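PDB 3HA2: NADPH-quinone reductase from Pediococcus pentosaceus ATCC 25745, which probably passes electrons from NAD(P)H to quinones with the help of FMN. Local coordinates for residues Thr76-Thr79 with Thr80-Thr84; His34-Val37 with Ala38-Val42; Tyr64-Pro67 with Ala68-Gln72. All coordinates share one frame; numbering follows the deposited sequence.

In the fold
All three contacts belong to the flavodoxin-like part of the protein, built on a parallel sheet in the order 31-35, 3-7, 54-60, 94-101, 135-143. Along the chain interaction 2 comes first, joining edge strand 31-35 to helix 42-50; interaction 3 opens helix 68-77 after strand 54-60, and interaction 1 spans the end of that helix and the short helix 80-83. Their centres lie about 16 Å (1 and 2), 17 Å (1 and 3) and 13 Å (2 and 3) apart. Helix 68-77 ties them together: Leu-69 packs on Leu-36 and Val-77 on Phe-40. Interactions 1 and 3 also touch the second subunit, so this helix links sheet edge and dimer interface.

Interaction 1. Residues Thr76-Thr79 with Thr80-Thr84. With SO4 (sulfate ion), chain D.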
ATOM      1  N   THR A  76      -6.509  -8.935  -6.330  1.00 24.41           N
ATOM      2  CA  THR A  76      -7.299 -10.086  -6.766  1.00 24.60           C
ATOM      3  C   THR A  76      -8.325  -9.729  -7.853  1.00 24.03           C
ATOM      4  O   THR A  76      -8.534 -10.491  -8.795  1.00 23.69           O
ATOM      5  CB  THR A  76      -7.996 -10.752  -5.545  1.00 25.57           C
ATOM      6  OG1 THR A  76      -7.021 -11.014  -4.516  1.00 27.65           O
ATOM      7  CG2 THR A  76      -8.603 -12.062  -5.930  1.00 26.19           C
ATOM      8  N   VAL A  77      -8.954  -8.560  -7.721  1.00 22.89           N
ATOM      9  CA  VAL A  77      -9.964  -8.121  -8.688  1.00 22.65           C
ATOM     10  C   VAL A  77      -9.271  -7.550  -9.921  1.00 22.63           C
ATOM     11  O   VAL A  77      -9.724  -7.752 -11.051  1.00 22.35           O
ATOM     12  CB  VAL A  77     -10.942  -7.062  -8.060  1.00 22.23           C
ATOM     13  CG1 VAL A  77     -11.838  -6.399  -9.132  1.00 21.94           C
ATOM     14  CG2 VAL A  77     -11.803  -7.692  -6.991  1.00 22.26           C
HETATM   15  N   MSE A  78      -8.184  -6.807  -9.697  1.00 22.92           N
HETATM   16  CA  MSE A  78      -7.482  -6.137 -10.792  1.00 24.08           C
HETATM   17  C   MSE A  78      -6.418  -7.080 -11.345  1.00 24.75           C
HETATM   18  O   MSE A  78      -5.222  -6.928 -11.084  1.00 25.07           O
HETATM   19  CB  MSE A  78      -6.863  -4.809 -10.344  1.00 24.54           C
HETATM   20  CG  MSE A  78      -7.849  -3.825  -9.766  1.00 25.75           C
HETATM   21 SE   MSE A  78      -9.327  -3.451 -10.986  1.00 34.24          SE
HETATM   22  CE  MSE A  78     -10.013  -1.872 -10.016  1.00 24.82           C
ATOM     23  N   THR A  79      -6.863  -8.067 -12.109  1.00 24.63           N
ATOM     24  CA  THR A  79      -5.929  -9.002 -12.717  1.00 24.79           C
ATOM     25  C   THR A  79      -5.285  -8.387 -13.963  1.00 25.48           C
ATOM     26  O   THR A  79      -5.776  -7.411 -14.508  1.00 24.86           O
ATOM     27  CB  THR A  79      -6.621 -10.322 -13.104  1.00 24.28           C
ATOM     28  OG1 THR A  79      -7.681 -10.049 -14.028  1.00 23.28           O
ATOM     29  CG2 THR A  79      -7.176 -11.023 -11.865  1.00 23.70           C
ATOM     30  N   THR A  80      -4.173  -8.967 -14.395  1.00 26.62           N
ATOM     31  CA  THR A  80      -3.562  -8.603 -15.667  1.00 28.15           C
ATOM     32  C   THR A  80      -4.575  -8.717 -16.797  1.00 27.48           C
ATOM     33  O   THR A  80      -4.693  -7.796 -17.617  1.00 27.87           O
ATOM     34  CB  THR A  80      -2.355  -9.515 -15.947  1.00 29.02           C
ATOM     35  OG1 THR A  80      -1.419  -9.349 -14.881  1.00 32.35           O
ATOM     36  CG2 THR A  80      -1.689  -9.166 -17.250  1.00 30.85           C
ATOM     37  N   LYS A  81      -5.304  -9.839 -16.828  1.00 26.86           N
ATOM     38  CA  LYS A  81      -6.288 -10.157 -17.877  1.00 27.68           C
ATOM     39  C   LYS A  81      -7.402  -9.110 -17.960  1.00 26.49           C
ATOM     40  O   LYS A  81      -7.856  -8.754 -19.045  1.00 26.37           O
ATOM     41  CB  LYS A  81      -6.902 -11.544 -17.613  1.00 27.17           C
ATOM     42  CG  LYS A  81      -7.701 -12.157 -18.775  1.00 31.00           C
ATOM     43  CD  LYS A  81      -8.671 -13.240 -18.263  1.00 30.39           C
ATOM     44  CE  LYS A  81      -9.023 -14.298 -19.303  1.00 34.41           C
ATOM     45  NZ  LYS A  81      -9.057 -13.839 -20.729  1.00 37.37           N
ATOM     46  N   PHE A  82      -7.834  -8.618 -16.807  1.00 25.23           N
ATOM     47  CA  PHE A  82      -8.967  -7.694 -16.740  1.00 24.41           C
ATOM     48  C   PHE A  82      -8.520  -6.235 -16.907  1.00 24.49           C
ATOM     49  O   PHE A  82      -9.002  -5.518 -17.798  1.00 24.25           O
ATOM     50  CB  PHE A  82      -9.708  -7.913 -15.412  1.00 23.74           C
ATOM     51  CG  PHE A  82     -10.884  -6.998 -15.195  1.00 22.26           C
ATOM     52  CD1 PHE A  82     -12.085  -7.205 -15.864  1.00 21.96           C
ATOM     53  CD2 PHE A  82     -10.806  -5.960 -14.270  1.00 22.09           C
ATOM     54  CE1 PHE A  82     -13.187  -6.366 -15.654  1.00 21.41           C
ATOM     55  CE2 PHE A  82     -11.900  -5.105 -14.054  1.00 21.69           C
ATOM     56  CZ  PHE A  82     -13.094  -5.320 -14.730  1.00 23.13           C
ATOM     57  N   ALA A  83      -7.575  -5.819 -16.068  1.00 23.79           N
ATOM     58  CA  ALA A  83      -7.188  -4.416 -15.950  1.00 24.34           C
ATOM     59  C   ALA A  83      -6.186  -3.970 -17.003  1.00 24.62           C
ATOM     60  O   ALA A  83      -6.120  -2.785 -17.327  1.00 24.54           O
ATOM     61  CB  ALA A  83      -6.661  -4.135 -14.553  1.00 24.38           C
ATOM     62  N   THR A  84      -5.407  -4.921 -17.529  1.00 25.53           N
ATOM     63  CA  THR A  84      -4.478  -4.651 -18.643  1.00 26.26           C
ATOM     64  C   THR A  84      -4.668  -5.719 -19.728  1.00 26.94           C
ATOM     65  O   THR A  84      -5.774  -5.877 -20.242  1.00 26.36           O
ATOM     66  CB  THR A  84      -3.009  -4.524 -18.144  1.00 26.46           C
ATOM     67  OG1 THR A  84      -2.619  -5.708 -17.440  1.00 26.10           O
ATOM     68  CG2 THR A  84      -2.870  -3.308 -17.188  1.00 26.62           C
TER
HETATM   69  S   SO4 D 179      -3.715 -12.620 -13.953  1.00 56.95           S
HETATM   70  O1  SO4 D 179      -2.467 -13.319 -14.284  1.00 56.07           O
HETATM   71  O2  SO4 D 179      -4.508 -13.470 -13.057  1.00 55.66           O
HETATM   72  O3  SO4 D 179      -3.395 -11.384 -13.224  1.00 55.55           O
HETATM   73  O4  SO4 D 179      -4.468 -12.333 -15.189  1.00 52.01           O
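Thr-79 is the N-cap of the short helix 80-83, and the first residues of that helix bind a sulfate ion, probably from the crystallisation liquor. Thr-80 gives its backbone N to sulfate O3 at 2.8 Å, with an N-H...O angle of 157°, and its OG1 adds a weak bond to the same oxygen. Lys-81 follows with its own backbone N, 3.1 Å from sulfate O4, while the end of its side chain leads away. Phe-82 N donates to Thr-79 OG1 over 3.1 Å (N-H...O 142°), the capping bond. A chi1 of 59° sets this hydroxyl between the backbone N and carbonyl carbon of Thr-79, close enough to rest 3.3 Å from Phe-82 CB. The Phe-82 ring receives selenomethionine Met-78 at its edge, SE to CE2 4.3 Å, a Met-aromatic contact. Ala-83 N donates to Thr-79 O at 2.9 Å, closing the first helical turn. Thr-84 OG1 then reaches an in-plane lone pair of Thr-80 O, which also accepts from Thr-84 N. A valine at Thr-79 removes the OG1 acceptor and would probably leave Phe-82 N without its capping bond, the helix start less well held. Two adjacent N-H groups donating to one anion are consistent with the positive end of a helix dipole stabilising the sulfate's charge.

Interaction 2. Residues His34-Val37 with Ala38-Val42; sequences HPLV and ADFNV
Leu-36 and Phe-40 lie side by side and point the same way, brought together by a type I beta turn from Val-37 to Phe-40. The turn belongs to a beta-alpha connection of the flavodoxin-like fold, leading from edge strand 31-35 to helix 42-50. The closest approach of the pair is Leu-36 CD1 to Phe-40 CD2, 3.6 Å, and the methyl comes to the ring obliquely, on the side of the ring that carries CD2. Two torsions produce this pairing. Leu-36 extends with CG opposite its backbone N (chi1 -178°), which carries CD1 forward to the aromatic residue; in Phe-40, CG stands between the backbone N and the carbonyl carbon (chi1 64°), folding the ring back beside the leucine. Beyond the turn, Trp-73 of helix 68-77 meets the Phe-40 ring edge-to-face and also touches Leu-36, so both side chains are directed at the same helix.

The other pair, Val-37 and Asp-39, is oriented differently: their side chains cross at a slant, with CG2 of Val-37 3.4 Å from OD1 of Asp-39. This is a contact of a methyl with a carboxylate oxygen at the surface, and no polar bond is involved. The turn itself is closed by Phe-40 N donating to Val-37 O over 3.1 Å; at 133° the N-H...O angle is well bent and the bond is weak. Before the turn, the polar end of His-34 is engaged elsewhere, its NE2 hydrogen-bonded to Glu-45 OE2 of helix 42-50. The Val-37 carbonyl also meets the aromatic ring: its O lies in the plane of the Phe-40 ring, at the edge, 3.3 Å from CD2.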
ATOM      1  N   HIS A  34     -20.839   0.863  -2.111  1.00 22.64           N
ATOM      2  CA  HIS A  34     -20.446  -0.547  -2.153  1.00 22.83           C
ATOM      3  C   HIS A  34     -19.427  -0.898  -1.083  1.00 23.43           C
ATOM      4  O   HIS A  34     -18.217  -0.776  -1.310  1.00 23.15           O
ATOM      5  CB  HIS A  34     -19.913  -0.944  -3.529  1.00 22.40           C
ATOM      6  CG  HIS A  34     -19.653  -2.415  -3.663  1.00 22.66           C
ATOM      7  ND1 HIS A  34     -20.659  -3.357  -3.594  1.00 21.75           N
ATOM      8  CD2 HIS A  34     -18.500  -3.106  -3.829  1.00 23.55           C
ATOM      9  CE1 HIS A  34     -20.139  -4.565  -3.733  1.00 22.47           C
ATOM     10  NE2 HIS A  34     -18.833  -4.442  -3.883  1.00 22.21           N
ATOM     11  N   PRO A  35     -19.910  -1.330   0.093  1.00 23.50           N
ATOM     12  CA  PRO A  35     -18.963  -1.806   1.104  1.00 24.63           C
ATOM     13  C   PRO A  35     -18.136  -2.999   0.633  1.00 25.28           C
ATOM     14  O   PRO A  35     -18.664  -3.937   0.023  1.00 25.70           O
ATOM     15  CB  PRO A  35     -19.864  -2.197   2.281  1.00 25.05           C
ATOM     16  CG  PRO A  35     -21.118  -1.415   2.075  1.00 24.48           C
ATOM     17  CD  PRO A  35     -21.299  -1.374   0.579  1.00 24.22           C
ATOM     18  N   LEU A  36     -16.838  -2.930   0.889  1.00 25.38           N
ATOM     19  CA  LEU A  36     -15.944  -4.028   0.615  1.00 26.35           C
ATOM     20  C   LEU A  36     -16.017  -5.016   1.776  1.00 26.14           C
ATOM     21  O   LEU A  36     -15.729  -4.672   2.936  1.00 25.85           O
ATOM     22  CB  LEU A  36     -14.529  -3.474   0.406  1.00 26.61           C
ATOM     23  CG  LEU A  36     -13.357  -4.373   0.064  1.00 29.27           C
ATOM     24  CD1 LEU A  36     -13.689  -5.298  -1.097  1.00 32.24           C
ATOM     25  CD2 LEU A  36     -12.148  -3.485  -0.276  1.00 28.50           C
ATOM     26  N   VAL A  37     -16.447  -6.237   1.479  1.00 26.06           N
ATOM     27  CA  VAL A  37     -16.546  -7.275   2.508  1.00 26.31           C
ATOM     28  C   VAL A  37     -15.387  -8.257   2.401  1.00 26.20           C
ATOM     29  O   VAL A  37     -14.798  -8.423   1.328  1.00 25.43           O
ATOM     30  CB  VAL A  37     -17.897  -8.003   2.468  1.00 26.60           C
ATOM     31  CG1 VAL A  37     -19.028  -7.017   2.752  1.00 28.72           C
ATOM     32  CG2 VAL A  37     -18.108  -8.713   1.110  1.00 27.43           C
ATOM     33  N   ALA A  38     -15.055  -8.895   3.522  1.00 26.57           N
ATOM     34  CA  ALA A  38     -13.880  -9.754   3.595  1.00 27.36           C
ATOM     35  C   ALA A  38     -13.971 -10.896   2.584  1.00 27.31           C
ATOM     36  O   ALA A  38     -12.950 -11.339   2.058  1.00 28.48           O
ATOM     37  CB  ALA A  38     -13.689 -10.297   5.012  1.00 28.15           C
ATOM     38  N   ASP A  39     -15.190 -11.318   2.268  1.00 26.51           N
ATOM     39  CA  ASP A  39     -15.386 -12.420   1.323  1.00 26.11           C
ATOM     40  C   ASP A  39     -15.931 -11.954  -0.036  1.00 24.94           C
ATOM     41  O   ASP A  39     -16.807 -12.594  -0.615  1.00 24.57           O
ATOM     42  CB  ASP A  39     -16.254 -13.508   1.957  1.00 27.35           C
ATOM     43  CG  ASP A  39     -17.657 -13.020   2.311  1.00 29.74           C
ATOM     44  OD1 ASP A  39     -17.848 -11.801   2.522  1.00 35.41           O
ATOM     45  OD2 ASP A  39     -18.574 -13.861   2.380  1.00 33.50           O
ATOM     46  N   PHE A  40     -15.407 -10.833  -0.547  1.00 23.49           N
ATOM     47  CA  PHE A  40     -15.836 -10.337  -1.860  1.00 22.28           C
ATOM     48  C   PHE A  40     -15.623 -11.358  -2.971  1.00 21.70           C
ATOM     49  O   PHE A  40     -14.752 -12.241  -2.875  1.00 21.73           O
ATOM     50  CB  PHE A  40     -15.154  -9.010  -2.229  1.00 22.77           C
ATOM     51  CG  PHE A  40     -13.661  -9.108  -2.392  1.00 22.37           C
ATOM     52  CD1 PHE A  40     -13.093  -9.466  -3.616  1.00 22.89           C
ATOM     53  CD2 PHE A  40     -12.814  -8.799  -1.328  1.00 22.89           C
ATOM     54  CE1 PHE A  40     -11.718  -9.550  -3.774  1.00 22.14           C
ATOM     55  CE2 PHE A  40     -11.417  -8.874  -1.484  1.00 22.70           C
ATOM     56  CZ  PHE A  40     -10.879  -9.248  -2.713  1.00 22.65           C
ATOM     57  N   ASN A  41     -16.423 -11.227  -4.022  1.00 20.60           N
ATOM     58  CA  ASN A  41     -16.379 -12.156  -5.151  1.00 20.62           C
ATOM     59  C   ASN A  41     -15.815 -11.412  -6.346  1.00 20.54           C
ATOM     60  O   ASN A  41     -16.343 -10.359  -6.705  1.00 20.70           O
ATOM     61  CB  ASN A  41     -17.792 -12.623  -5.468  1.00 20.12           C
ATOM     62  CG  ASN A  41     -17.827 -13.606  -6.596  1.00 20.35           C
ATOM     63  OD1 ASN A  41     -17.715 -14.821  -6.383  1.00 22.65           O
ATOM     64  ND2 ASN A  41     -17.989 -13.102  -7.815  1.00 18.80           N
ATOM     65  N   VAL A  42     -14.766 -11.946  -6.966  1.00 20.51           N
ATOM     66  CA  VAL A  42     -14.059 -11.209  -8.032  1.00 21.13           C
ATOM     67  C   VAL A  42     -14.982 -10.856  -9.193  1.00 21.50           C
ATOM     68  O   VAL A  42     -14.995  -9.700  -9.644  1.00 21.59           O
ATOM     69  CB  VAL A  42     -12.798 -11.973  -8.527  1.00 21.56           C
ATOM     70  CG1 VAL A  42     -12.214 -11.323  -9.805  1.00 20.62           C
ATOM     71  CG2 VAL A  42     -11.738 -11.992  -7.425  1.00 21.01           C
TER

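Interaction 3. Residues Tyr64-Pro67 with Ala68-Gln72; sequences YSAP and ALLKQ
Pro-67 O is the acceptor on which the start of helix 68-77 turns. Its principal donor is Lys-71 N at 3.2 Å, with a nearly straight N-H...O angle of 159° and the donor in the carbonyl plane. Leu-70 N also approaches this oxygen, at 3.1 Å, but its angle of 120° makes the bond weak; Leu-69 N is similarly near, yet too badly angled to count. Pro-67 occupies the N-cap position without a polar side chain to cap with. One residue on, Ala-68 O takes Gln-72 N at 2.8 Å, continuing the helical pattern.

The ammonium of Lys-71 finds its partners away from this turn: NZ forms a salt bridge with Asp-75 and hydrogen bonds to Tyr-62 O and Ala-66 O of the second subunit. Ala-66 O in turn accepts from Lys-71 NZ of that subunit, a reciprocal pair across the dimer. Apolar contact is made by Ala-66 CB and Leu-70 CD2, 3.8 Å apart, with Phe-59 and Phe-125 packed against both residues. This is a beta-alpha junction of the flavodoxin-like fold, after strand 54-60, where relatives commonly place a loop bordering the flavin.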
ATOM      1  N   TYR A  64       0.130   5.265   6.343  1.00 26.34           N
ATOM      2  CA  TYR A  64       0.399   6.001   5.114  1.00 26.34           C
ATOM      3  C   TYR A  64      -0.073   5.288   3.836  1.00 26.82           C
ATOM      4  O   TYR A  64       0.368   5.632   2.745  1.00 26.81           O
ATOM      5  CB  TYR A  64       1.897   6.367   5.040  1.00 26.31           C
ATOM      6  CG  TYR A  64       2.374   6.980   6.322  1.00 26.39           C
ATOM      7  CD1 TYR A  64       2.092   8.309   6.621  1.00 26.65           C
ATOM      8  CD2 TYR A  64       3.084   6.227   7.255  1.00 25.83           C
ATOM      9  CE1 TYR A  64       2.516   8.888   7.792  1.00 28.87           C
ATOM     10  CE2 TYR A  64       3.496   6.787   8.449  1.00 27.11           C
ATOM     11  CZ  TYR A  64       3.215   8.121   8.706  1.00 27.92           C
ATOM     12  OH  TYR A  64       3.623   8.683   9.892  1.00 27.57           O
ATOM     13  N   SER A  65      -0.970   4.308   3.978  1.00 27.27           N
ATOM     14  CA  SER A  65      -1.488   3.585   2.809  1.00 28.02           C
ATOM     15  C   SER A  65      -2.886   3.040   3.063  1.00 27.84           C
ATOM     16  O   SER A  65      -3.420   3.173   4.158  1.00 27.85           O
ATOM     17  CB  SER A  65      -0.529   2.457   2.379  1.00 28.85           C
ATOM     18  OG  SER A  65      -0.114   1.701   3.488  1.00 32.60           O
ATOM     19  N   ALA A  66      -3.484   2.433   2.042  1.00 27.55           N
ATOM     20  CA  ALA A  66      -4.792   1.806   2.169  1.00 27.86           C
ATOM     21  C   ALA A  66      -4.778   0.601   3.121  1.00 28.21           C
ATOM     22  O   ALA A  66      -3.748  -0.060   3.246  1.00 28.54           O
ATOM     23  CB  ALA A  66      -5.277   1.381   0.782  1.00 28.48           C
ATOM     24  N   PRO A  67      -5.917   0.308   3.779  1.00 27.91           N
ATOM     25  CA  PRO A  67      -6.075  -0.900   4.599  1.00 27.70           C
ATOM     26  C   PRO A  67      -5.852  -2.163   3.762  1.00 26.84           C
ATOM     27  O   PRO A  67      -6.022  -2.168   2.534  1.00 26.05           O
ATOM     28  CB  PRO A  67      -7.545  -0.851   5.055  1.00 27.79           C
ATOM     29  CG  PRO A  67      -7.947   0.566   4.881  1.00 29.03           C
ATOM     30  CD  PRO A  67      -7.134   1.136   3.783  1.00 27.95           C
ATOM     31  N   ALA A  68      -5.481  -3.234   4.440  1.00 25.79           N
ATOM     32  CA  ALA A  68      -5.153  -4.484   3.766  1.00 26.07           C
ATOM     33  C   ALA A  68      -6.306  -5.049   2.913  1.00 26.32           C
ATOM     34  O   ALA A  68      -6.060  -5.630   1.862  1.00 26.30           O
ATOM     35  CB  ALA A  68      -4.707  -5.502   4.788  1.00 26.05           C
ATOM     36  N   LEU A  69      -7.552  -4.907   3.369  1.00 26.64           N
ATOM     37  CA  LEU A  69      -8.675  -5.448   2.577  1.00 27.35           C
ATOM     38  C   LEU A  69      -8.776  -4.748   1.221  1.00 26.07           C
ATOM     39  O   LEU A  69      -9.060  -5.402   0.224  1.00 25.96           O
ATOM     40  CB  LEU A  69     -10.029  -5.384   3.308  1.00 27.75           C
ATOM     41  CG  LEU A  69     -11.147  -6.203   2.591  1.00 27.90           C
ATOM     42  CD1 LEU A  69     -10.772  -7.670   2.347  1.00 31.90           C
ATOM     43  CD2 LEU A  69     -12.484  -6.161   3.309  1.00 29.16           C
ATOM     44  N   LEU A  70      -8.519  -3.443   1.167  1.00 25.23           N
ATOM     45  CA  LEU A  70      -8.513  -2.772  -0.143  1.00 25.38           C
ATOM     46  C   LEU A  70      -7.349  -3.257  -1.018  1.00 24.98           C
ATOM     47  O   LEU A  70      -7.512  -3.452  -2.221  1.00 24.44           O
ATOM     48  CB  LEU A  70      -8.514  -1.242  -0.031  1.00 25.55           C
ATOM     49  CG  LEU A  70      -8.554  -0.496  -1.382  1.00 25.52           C
ATOM     50  CD1 LEU A  70      -9.810  -0.845  -2.209  1.00 24.83           C
ATOM     51  CD2 LEU A  70      -8.457   1.003  -1.190  1.00 26.46           C
ATOM     52  N   LYS A  71      -6.183  -3.475  -0.404  1.00 24.25           N
ATOM     53  CA  LYS A  71      -5.034  -3.951  -1.157  1.00 24.03           C
ATOM     54  C   LYS A  71      -5.332  -5.355  -1.687  1.00 24.03           C
ATOM     55  O   LYS A  71      -4.980  -5.681  -2.819  1.00 23.91           O
ATOM     56  CB  LYS A  71      -3.780  -3.981  -0.281  1.00 25.61           C
ATOM     57  CG  LYS A  71      -2.518  -4.298  -1.056  1.00 26.38           C
ATOM     58  CD  LYS A  71      -2.195  -3.135  -2.007  1.00 28.54           C
ATOM     59  CE  LYS A  71      -1.863  -3.608  -3.412  1.00 30.21           C
ATOM     60  NZ  LYS A  71      -0.695  -4.539  -3.505  1.00 26.11           N
ATOM     61  N   GLN A  72      -6.003  -6.178  -0.874  1.00 23.46           N
ATOM     62  CA  GLN A  72      -6.407  -7.510  -1.333  1.00 23.75           C
ATOM     63  C   GLN A  72      -7.343  -7.435  -2.544  1.00 23.68           C
ATOM     64  O   GLN A  72      -7.212  -8.212  -3.483  1.00 22.42           O
ATOM     65  CB  GLN A  72      -7.051  -8.331  -0.219  1.00 24.39           C
ATOM     66  CG  GLN A  72      -7.260  -9.821  -0.583  1.00 26.10           C
ATOM     67  CD  GLN A  72      -5.937 -10.546  -0.789  1.00 29.59           C
ATOM     68  OE1 GLN A  72      -5.411 -10.608  -1.899  1.00 32.00           O
ATOM     69  NE2 GLN A  72      -5.360 -11.033   0.300  1.00 32.95           N
TER